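Local coordinates for protein beta-fructofuranosidase (Bifidobacterium adolescentis, PDB 6NOB) that probably hydrolyses beta-fructofuranosides such as sucrose, releasing fructose, as a glycoside hydrolase family 32 beta-fructofuranosidase, at residues 474-479 with 600-605; 491-496 with 584-589. All coordinates share one frame; numbering follows the deposited sequence.

Contact 1. Residues 474-479 with 600-605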
ATOM      1  N   LEU A 474       6.301   6.935   1.351  1.00 44.87           N
ATOM      2  CA  LEU A 474       6.746   7.417   2.648  1.00 43.47           C
ATOM      3  C   LEU A 474       5.537   7.926   3.433  1.00 44.68           C
ATOM      4  O   LEU A 474       4.637   8.536   2.850  1.00 46.43           O
ATOM      5  CB  LEU A 474       7.788   8.524   2.487  1.00 41.53           C
ATOM      6  CG  LEU A 474       9.151   8.083   1.940  1.00 38.15           C
ATOM      7  CD1 LEU A 474      10.021   9.283   1.586  1.00 32.61           C
ATOM      8  CD2 LEU A 474       9.869   7.177   2.934  1.00 35.86           C
ATOM      9  N   PRO A 475       5.474   7.664   4.739  1.00 41.18           N
ATOM     10  CA  PRO A 475       4.259   7.995   5.501  1.00 39.03           C
ATOM     11  C   PRO A 475       3.966   9.489   5.480  1.00 38.04           C
ATOM     12  O   PRO A 475       4.842  10.318   5.737  1.00 37.36           O
ATOM     13  CB  PRO A 475       4.576   7.497   6.916  1.00 39.02           C
ATOM     14  CG  PRO A 475       6.067   7.361   6.965  1.00 42.31           C
ATOM     15  CD  PRO A 475       6.497   7.011   5.573  1.00 42.51           C
ATOM     16  N   ARG A 476       2.717   9.826   5.163  1.00 29.70           N
ATOM     17  CA  ARG A 476       2.281  11.209   5.042  1.00 35.08           C
ATOM     18  C   ARG A 476       1.318  11.570   6.167  1.00 38.48           C
ATOM     19  O   ARG A 476       0.450  10.772   6.539  1.00 41.96           O
ATOM     20  CB  ARG A 476       1.613  11.452   3.686  1.00 35.82           C
ATOM     21  CG  ARG A 476       2.542  11.242   2.506  1.00 37.47           C
ATOM     22  CD  ARG A 476       1.798  11.296   1.183  1.00 36.89           C
ATOM     23  NE  ARG A 476       2.631  10.813   0.085  1.00 39.50           N
ATOM     24  CZ  ARG A 476       2.243  10.763  -1.186  1.00 40.99           C
ATOM     25  NH1 ARG A 476       1.029  11.175  -1.525  1.00 39.20           N
ATOM     26  NH2 ARG A 476       3.068  10.305  -2.117  1.00 41.21           N
ATOM     27  N   GLU A 477       1.482  12.774   6.707  1.00 30.58           N
ATOM     28  CA  GLU A 477       0.553  13.315   7.686  1.00 35.37           C
ATOM     29  C   GLU A 477      -0.534  14.099   6.963  1.00 35.68           C
ATOM     30  O   GLU A 477      -0.260  14.805   5.988  1.00 39.60           O
ATOM     31  CB  GLU A 477       1.281  14.218   8.688  1.00 35.09           C
ATOM     32  CG  GLU A 477       0.393  14.768   9.800  1.00 45.31           C
ATOM     33  CD  GLU A 477       1.133  15.716  10.729  1.00 53.34           C
ATOM     34  OE1 GLU A 477       2.383  15.711  10.715  1.00 50.35           O
ATOM     35  OE2 GLU A 477       0.461  16.466  11.471  1.00 54.65           O
ATOM     36  N   LEU A 478      -1.766  13.975   7.448  1.00 33.58           N
ATOM     37  CA  LEU A 478      -2.924  14.581   6.808  1.00 36.81           C
ATOM     38  C   LEU A 478      -3.486  15.711   7.660  1.00 38.78           C
ATOM     39  O   LEU A 478      -3.585  15.592   8.885  1.00 40.55           O
ATOM     40  CB  LEU A 478      -4.016  13.539   6.554  1.00 33.56           C
ATOM     41  CG  LEU A 478      -3.640  12.394   5.615  1.00 33.06           C
ATOM     42  CD1 LEU A 478      -4.845  11.502   5.352  1.00 29.57           C
ATOM     43  CD2 LEU A 478      -3.074  12.938   4.315  1.00 29.33           C
ATOM     44  N   HIS A 479      -3.856  16.804   6.994  1.00 39.73           N
ATOM     45  CA  HIS A 479      -4.596  17.895   7.607  1.00 39.38           C
ATOM     46  C   HIS A 479      -5.605  18.423   6.595  1.00 44.14           C
ATOM     47  O   HIS A 479      -5.478  18.200   5.389  1.00 40.25           O
ATOM     48  CB  HIS A 479      -3.667  19.026   8.080  1.00 32.76           C
ATOM     49  CG  HIS A 479      -3.004  18.750   9.393  1.00 41.32           C
ATOM     50  ND1 HIS A 479      -3.655  18.901  10.601  1.00 41.31           N
ATOM     51  CD2 HIS A 479      -1.749  18.335   9.690  1.00 36.67           C
ATOM     52  CE1 HIS A 479      -2.831  18.583  11.584  1.00 44.50           C
ATOM     53  NE2 HIS A 479      -1.668  18.237  11.057  1.00 42.04           N
ATOM     54  N   GLN A 600      -0.060  21.353  -0.289  1.00 39.97           N
ATOM     55  CA  GLN A 600      -1.317  21.695  -0.946  1.00 41.93           C
ATOM     56  C   GLN A 600      -1.698  20.631  -1.965  1.00 46.11           C
ATOM     57  O   GLN A 600      -2.877  20.283  -2.107  1.00 47.00           O
ATOM     58  CB  GLN A 600      -1.197  23.068  -1.605  1.00 41.77           C
ATOM     59  CG  GLN A 600      -2.494  23.624  -2.151  1.00 41.83           C
ATOM     60  CD  GLN A 600      -2.314  25.008  -2.742  1.00 46.68           C
ATOM     61  OE1 GLN A 600      -1.308  25.676  -2.494  1.00 45.67           O
ATOM     62  NE2 GLN A 600      -3.286  25.443  -3.537  1.00 46.05           N
ATOM     63  N   THR A 601      -0.708  20.090  -2.670  1.00 42.44           N
ATOM     64  CA  THR A 601      -0.895  18.938  -3.533  1.00 36.90           C
ATOM     65  C   THR A 601       0.366  18.086  -3.477  1.00 39.10           C
ATOM     66  O   THR A 601       1.466  18.593  -3.233  1.00 46.39           O
ATOM     67  CB  THR A 601      -1.214  19.357  -4.978  1.00 36.35           C
ATOM     68  OG1 THR A 601      -1.577  18.204  -5.746  1.00 36.26           O
ATOM     69  CG2 THR A 601      -0.016  20.034  -5.617  1.00 33.04           C
ATOM     70  N   ALA A 602       0.192  16.784  -3.670  1.00 38.04           N
ATOM     71  CA  ALA A 602       1.295  15.833  -3.675  1.00 38.25           C
ATOM     72  C   ALA A 602       1.243  15.016  -4.956  1.00 42.33           C
ATOM     73  O   ALA A 602       0.159  14.683  -5.441  1.00 42.97           O
ATOM     74  CB  ALA A 602       1.237  14.904  -2.460  1.00 28.68           C
ATOM     75  N   GLY A 603       2.417  14.699  -5.503  1.00 42.85           N
ATOM     76  CA  GLY A 603       2.497  13.914  -6.723  1.00 40.68           C
ATOM     77  C   GLY A 603       3.670  12.958  -6.736  1.00 46.60           C
ATOM     78  O   GLY A 603       4.793  13.346  -6.399  1.00 45.82           O
ATOM     79  N   SER A 604       3.428  11.709  -7.134  1.00 45.85           N
ATOM     80  CA  SER A 604       4.445  10.673  -7.015  1.00 46.71           C
ATOM     81  C   SER A 604       4.190   9.579  -8.042  1.00 41.71           C
ATOM     82  O   SER A 604       3.068   9.406  -8.528  1.00 42.75           O
ATOM     83  CB  SER A 604       4.466  10.083  -5.601  1.00 47.21           C
ATOM     84  OG  SER A 604       3.210   9.530  -5.261  1.00 49.36           O
ATOM     85  N   MET A 605       5.251   8.836  -8.359  1.00 38.46           N
ATOM     86  CA  MET A 605       5.189   7.732  -9.312  1.00 41.89           C
ATOM     87  C   MET A 605       6.523   7.001  -9.316  1.00 45.99           C
ATOM     88  O   MET A 605       7.554   7.549  -8.913  1.00 49.86           O
ATOM     89  CB  MET A 605       4.860   8.218 -10.728  1.00 43.59           C
ATOM     90  CG  MET A 605       6.003   8.965 -11.401  1.00 46.02           C
ATOM     91  SD  MET A 605       5.556   9.605 -13.026  1.00 48.76           S
ATOM     92  CE  MET A 605       4.269  10.768 -12.582  1.00 37.03           C
TER
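R476 and A602 have the nearest pair of CA atoms across 474-479 and 600-605, 9.9 Å apart; the two strands run in roughly opposite directions, belong to different sheets and meet only through side chains. R476 bridges most of that gap. Its CG lies beside the backbone N, opposite the carbonyl carbon (chi1 -63°), and the chain is extended from there to NE, carrying the guanidinium across to the facing strand. A602 CB sits 3.9 Å from R476 NH1, approaching the flat group obliquely. S604 comes in at the guanidinium edge, near its plane, with OG 3.2 Å from R476 NH2. The stronger polar partners are acidic: NH1 forms a salt bridge with D430 and NH2 one with E593, while S604 OG is hydrogen-bonded to the same D430 oxygen as NH1. The buried arginine is thus matched by two carboxylates, and Y435 adds a cation-pi contact. R476 pairs through its backbone with V450 of strand 448-454, and both R476 and A602 touch S487 of strand 484-489 and F595 of strand 591-596, consistent with the junction of propeller and beta-sandwich domains in family 32.

Contact 2. Residues 491-496 with 584-589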
ATOM      1  N   SER A 491       7.112  14.067  10.366  1.00 39.30           N
ATOM      2  CA  SER A 491       8.354  14.670  10.838  1.00 40.79           C
ATOM      3  C   SER A 491       9.490  13.657  10.896  1.00 43.66           C
ATOM      4  O   SER A 491      10.647  14.014  10.646  1.00 46.89           O
ATOM      5  CB  SER A 491       8.131  15.321  12.207  1.00 42.97           C
ATOM      6  OG  SER A 491       8.000  14.349  13.231  1.00 51.61           O
ATOM      7  N   GLU A 492       9.181  12.393  11.193  1.00 41.99           N
ATOM      8  CA  GLU A 492      10.228  11.381  11.293  1.00 35.60           C
ATOM      9  C   GLU A 492      10.927  11.150   9.958  1.00 36.78           C
ATOM     10  O   GLU A 492      12.125  10.844   9.933  1.00 38.64           O
ATOM     11  CB  GLU A 492       9.644  10.072  11.817  1.00 36.34           C
ATOM     12  CG  GLU A 492       9.124  10.146  13.241  1.00 39.03           C
ATOM     13  CD  GLU A 492       7.659  10.518  13.308  1.00 38.06           C
ATOM     14  OE1 GLU A 492       7.134  11.077  12.322  1.00 39.90           O
ATOM     15  OE2 GLU A 492       7.028  10.241  14.348  1.00 41.82           O
ATOM     16  N   VAL A 493      10.203  11.282   8.844  1.00 38.48           N
ATOM     17  CA  VAL A 493      10.825  11.125   7.531  1.00 41.83           C
ATOM     18  C   VAL A 493      11.923  12.164   7.340  1.00 46.66           C
ATOM     19  O   VAL A 493      13.044  11.842   6.927  1.00 43.98           O
ATOM     20  CB  VAL A 493       9.762  11.206   6.419  1.00 44.22           C
ATOM     21  CG1 VAL A 493      10.405  11.566   5.085  1.00 44.79           C
ATOM     22  CG2 VAL A 493       9.007   9.891   6.315  1.00 46.55           C
ATOM     23  N   TYR A 494      11.621  13.427   7.653  1.00 44.98           N
ATOM     24  CA  TYR A 494      12.634  14.476   7.566  1.00 45.60           C
ATOM     25  C   TYR A 494      13.788  14.213   8.526  1.00 47.56           C
ATOM     26  O   TYR A 494      14.958  14.396   8.167  1.00 49.39           O
ATOM     27  CB  TYR A 494      12.008  15.839   7.857  1.00 42.57           C
ATOM     28  CG  TYR A 494      10.957  16.284   6.862  1.00 44.78           C
ATOM     29  CD1 TYR A 494      11.313  16.699   5.584  1.00 41.38           C
ATOM     30  CD2 TYR A 494       9.613  16.316   7.212  1.00 42.20           C
ATOM     31  CE1 TYR A 494      10.356  17.123   4.678  1.00 41.47           C
ATOM     32  CE2 TYR A 494       8.649  16.735   6.311  1.00 45.87           C
ATOM     33  CZ  TYR A 494       9.026  17.138   5.046  1.00 45.18           C
ATOM     34  OH  TYR A 494       8.071  17.557   4.147  1.00 46.38           O
ATOM     35  N   ARG A 495      13.479  13.781   9.751  1.00 40.68           N
ATOM     36  CA  ARG A 495      14.517  13.591  10.759  1.00 39.47           C
ATOM     37  C   ARG A 495      15.461  12.454  10.388  1.00 36.85           C
ATOM     38  O   ARG A 495      16.679  12.573  10.557  1.00 40.28           O
ATOM     39  CB  ARG A 495      13.876  13.329  12.124  1.00 44.00           C
ATOM     40  CG  ARG A 495      14.869  13.221  13.282  1.00 42.41           C
ATOM     41  CD  ARG A 495      14.181  12.729  14.553  1.00 47.48           C
ATOM     42  NE  ARG A 495      13.828  11.313  14.467  1.00 54.14           N
ATOM     43  CZ  ARG A 495      12.767  10.765  15.052  1.00 51.78           C
ATOM     44  NH1 ARG A 495      11.940  11.514  15.768  1.00 55.79           N
ATOM     45  NH2 ARG A 495      12.530   9.466  14.918  1.00 45.40           N
ATOM     46  N   GLU A 496      14.925  11.347   9.875  1.00 39.18           N
ATOM     47  CA  GLU A 496      15.737  10.155   9.657  1.00 42.31           C
ATOM     48  C   GLU A 496      16.386  10.098   8.278  1.00 42.52           C
ATOM     49  O   GLU A 496      17.486   9.548   8.149  1.00 42.46           O
ATOM     50  CB  GLU A 496      14.891   8.894   9.867  1.00 42.78           C
ATOM     51  CG  GLU A 496      14.283   8.765  11.261  1.00 42.80           C
ATOM     52  CD  GLU A 496      15.329   8.659  12.359  1.00 48.39           C
ATOM     53  OE1 GLU A 496      16.398   8.060  12.115  1.00 47.42           O
ATOM     54  OE2 GLU A 496      15.081   9.178  13.468  1.00 47.40           O
ATOM     55  N   GLU A 584       9.013  20.595  -3.012  1.00 46.93           N
ATOM     56  CA  GLU A 584       9.767  19.674  -2.174  1.00 47.82           C
ATOM     57  C   GLU A 584       9.792  18.312  -2.853  1.00 47.14           C
ATOM     58  O   GLU A 584       8.736  17.759  -3.176  1.00 52.31           O
ATOM     59  CB  GLU A 584       9.154  19.579  -0.774  1.00 50.42           C
ATOM     60  CG  GLU A 584      10.094  19.005   0.264  1.00 52.36           C
ATOM     61  CD  GLU A 584       9.557  19.103   1.681  1.00 52.25           C
ATOM     62  OE1 GLU A 584       8.432  18.624   1.937  1.00 51.27           O
ATOM     63  OE2 GLU A 584      10.265  19.661   2.544  1.00 51.12           O
ATOM     64  N   VAL A 585      10.993  17.778  -3.074  1.00 44.76           N
ATOM     65  CA  VAL A 585      11.183  16.578  -3.882  1.00 40.56           C
ATOM     66  C   VAL A 585      11.926  15.526  -3.071  1.00 45.04           C
ATOM     67  O   VAL A 585      12.986  15.809  -2.500  1.00 51.25           O
ATOM     68  CB  VAL A 585      11.957  16.883  -5.179  1.00 41.00           C
ATOM     69  CG1 VAL A 585      12.105  15.623  -6.016  1.00 37.62           C
ATOM     70  CG2 VAL A 585      11.263  17.980  -5.969  1.00 45.52           C
ATOM     71  N   PHE A 586      11.372  14.316  -3.026  1.00 43.36           N
ATOM     72  CA  PHE A 586      12.067  13.124  -2.548  1.00 42.63           C
ATOM     73  C   PHE A 586      12.226  12.185  -3.738  1.00 44.05           C
ATOM     74  O   PHE A 586      11.230  11.661  -4.251  1.00 41.48           O
ATOM     75  CB  PHE A 586      11.298  12.419  -1.429  1.00 39.60           C
ATOM     76  CG  PHE A 586      11.175  13.209  -0.153  1.00 36.26           C
ATOM     77  CD1 PHE A 586      10.216  14.201  -0.022  1.00 33.70           C
ATOM     78  CD2 PHE A 586      11.988  12.924   0.931  1.00 40.41           C
ATOM     79  CE1 PHE A 586      10.089  14.913   1.157  1.00 39.76           C
ATOM     80  CE2 PHE A 586      11.867  13.635   2.114  1.00 43.80           C
ATOM     81  CZ  PHE A 586      10.915  14.631   2.226  1.00 42.51           C
ATOM     82  N   PHE A 587      13.462  11.965  -4.179  1.00 42.08           N
ATOM     83  CA  PHE A 587      13.745  10.957  -5.194  1.00 44.55           C
ATOM     84  C   PHE A 587      14.639   9.885  -4.592  1.00 43.56           C
ATOM     85  O   PHE A 587      15.744  10.183  -4.127  1.00 47.03           O
ATOM     86  CB  PHE A 587      14.405  11.550  -6.438  1.00 46.09           C
ATOM     87  CG  PHE A 587      14.613  10.539  -7.525  1.00 44.64           C
ATOM     88  CD1 PHE A 587      13.547  10.116  -8.301  1.00 43.81           C
ATOM     89  CD2 PHE A 587      15.861   9.978  -7.745  1.00 45.36           C
ATOM     90  CE1 PHE A 587      13.723   9.169  -9.293  1.00 46.02           C
ATOM     91  CE2 PHE A 587      16.045   9.030  -8.735  1.00 46.84           C
ATOM     92  CZ  PHE A 587      14.973   8.624  -9.509  1.00 45.98           C
ATOM     93  N   ASP A 588      14.169   8.637  -4.628  1.00 40.83           N
ATOM     94  CA  ASP A 588      14.818   7.521  -3.944  1.00 41.50           C
ATOM     95  C   ASP A 588      15.103   6.414  -4.967  1.00 45.99           C
ATOM     96  O   ASP A 588      14.423   5.387  -5.000  1.00 48.58           O
ATOM     97  CB  ASP A 588      13.948   7.023  -2.787  1.00 40.70           C
ATOM     98  CG  ASP A 588      14.613   5.925  -1.980  1.00 42.53           C
ATOM     99  OD1 ASP A 588      15.853   5.790  -2.052  1.00 43.74           O
ATOM    100  OD2 ASP A 588      13.887   5.201  -1.267  1.00 37.56           O
ATOM    101  N   ARG A 589      16.108   6.653  -5.814  1.00 48.45           N
ATOM    102  CA  ARG A 589      16.634   5.679  -6.771  1.00 48.48           C
ATOM    103  C   ARG A 589      15.644   5.317  -7.875  1.00 51.52           C
ATOM    104  O   ARG A 589      15.964   5.456  -9.062  1.00 50.09           O
ATOM    105  CB  ARG A 589      17.101   4.417  -6.038  1.00 42.45           C
ATOM    106  CG  ARG A 589      18.380   4.623  -5.234  1.00 42.78           C
ATOM    107  CD  ARG A 589      18.498   3.619  -4.101  1.00 42.04           C
ATOM    108  NE  ARG A 589      18.669   2.255  -4.592  1.00 47.94           N
ATOM    109  CZ  ARG A 589      19.845   1.709  -4.887  1.00 50.08           C
ATOM    110  NH1 ARG A 589      20.960   2.413  -4.742  1.00 46.92           N
ATOM    111  NH2 ARG A 589      19.906   0.460  -5.326  1.00 47.27           N
TER
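Helix 491-496 brings Y494 and V493 against F586 and E584 of strand 584-588, the two segment axes 12.4 Å apart at their closest and inclined at 64°, with Y494 and F586 the nearest pair of CA atoms. The helix makes contact mainly through the tyrosine. Its hydroxyl donates a very short hydrogen bond, 2.5 Å from Y494 OH to E584 OE1, and the accepting oxygen lies at the rim of the phenol ring, in its plane. E584 comes from the opposite direction: CG stands anti to the backbone N (chi1 -162°) and the chain continues extended, which brings the carboxylate to the hydroxyl with its plane turned 45° from that of the ring. The second oxygen, OE2, lies 3.3 Å from Y494 CE1 and is hydrogen-bonded to Y521 OH. Beside this polar end, F586 CZ comes within 3.5 Å of Y494 CE1; the ring centroids are 5.8 Å apart, an oblique pairing in which the tyrosine carbon lies at the phenylalanine edge. V493 CG1 adds an apolar touch 3.9 Å from F586 CE2. A phenylalanine in place of Y494 would probably keep the ring contact with F586 but leave E584 OE1 without its hydroxyl donor. Y494 OH is also hydrogen-bonded to K488 NZ, and P489 packs on both Y494 and F586. The buried carboxylate of E584 thus accepts a hydrogen bond from the phenol of Y494 at one oxygen and is bonded to a second phenol at the other, and the lysine just beyond the hydroxyl is likely to help stabilise its negative charge.

How the contacts relate
After the N-terminal strands and most of the propeller, the chain runs through strand 468-481, in a sheet with strands 127-138 and 448-454, then turns back along strand 484-489 and enters helix 491-497. It then builds the two antiparallel sheets of the C-terminal beta-sandwich. Contact 2 closes a loop of 87 residues when strand 582-588 returns to the helix; contact 1 closes the wider loop of 120 residues, within which contact 2 lies, when strand 601-606 reaches the propeller strand. Both land on the same six-stranded sheet, their centres about 11 Å apart. They also touch: P475 CD lies 3.9 Å from V493 CG2, and L474 packs on F586, consistent with a single interface between propeller and sandwich.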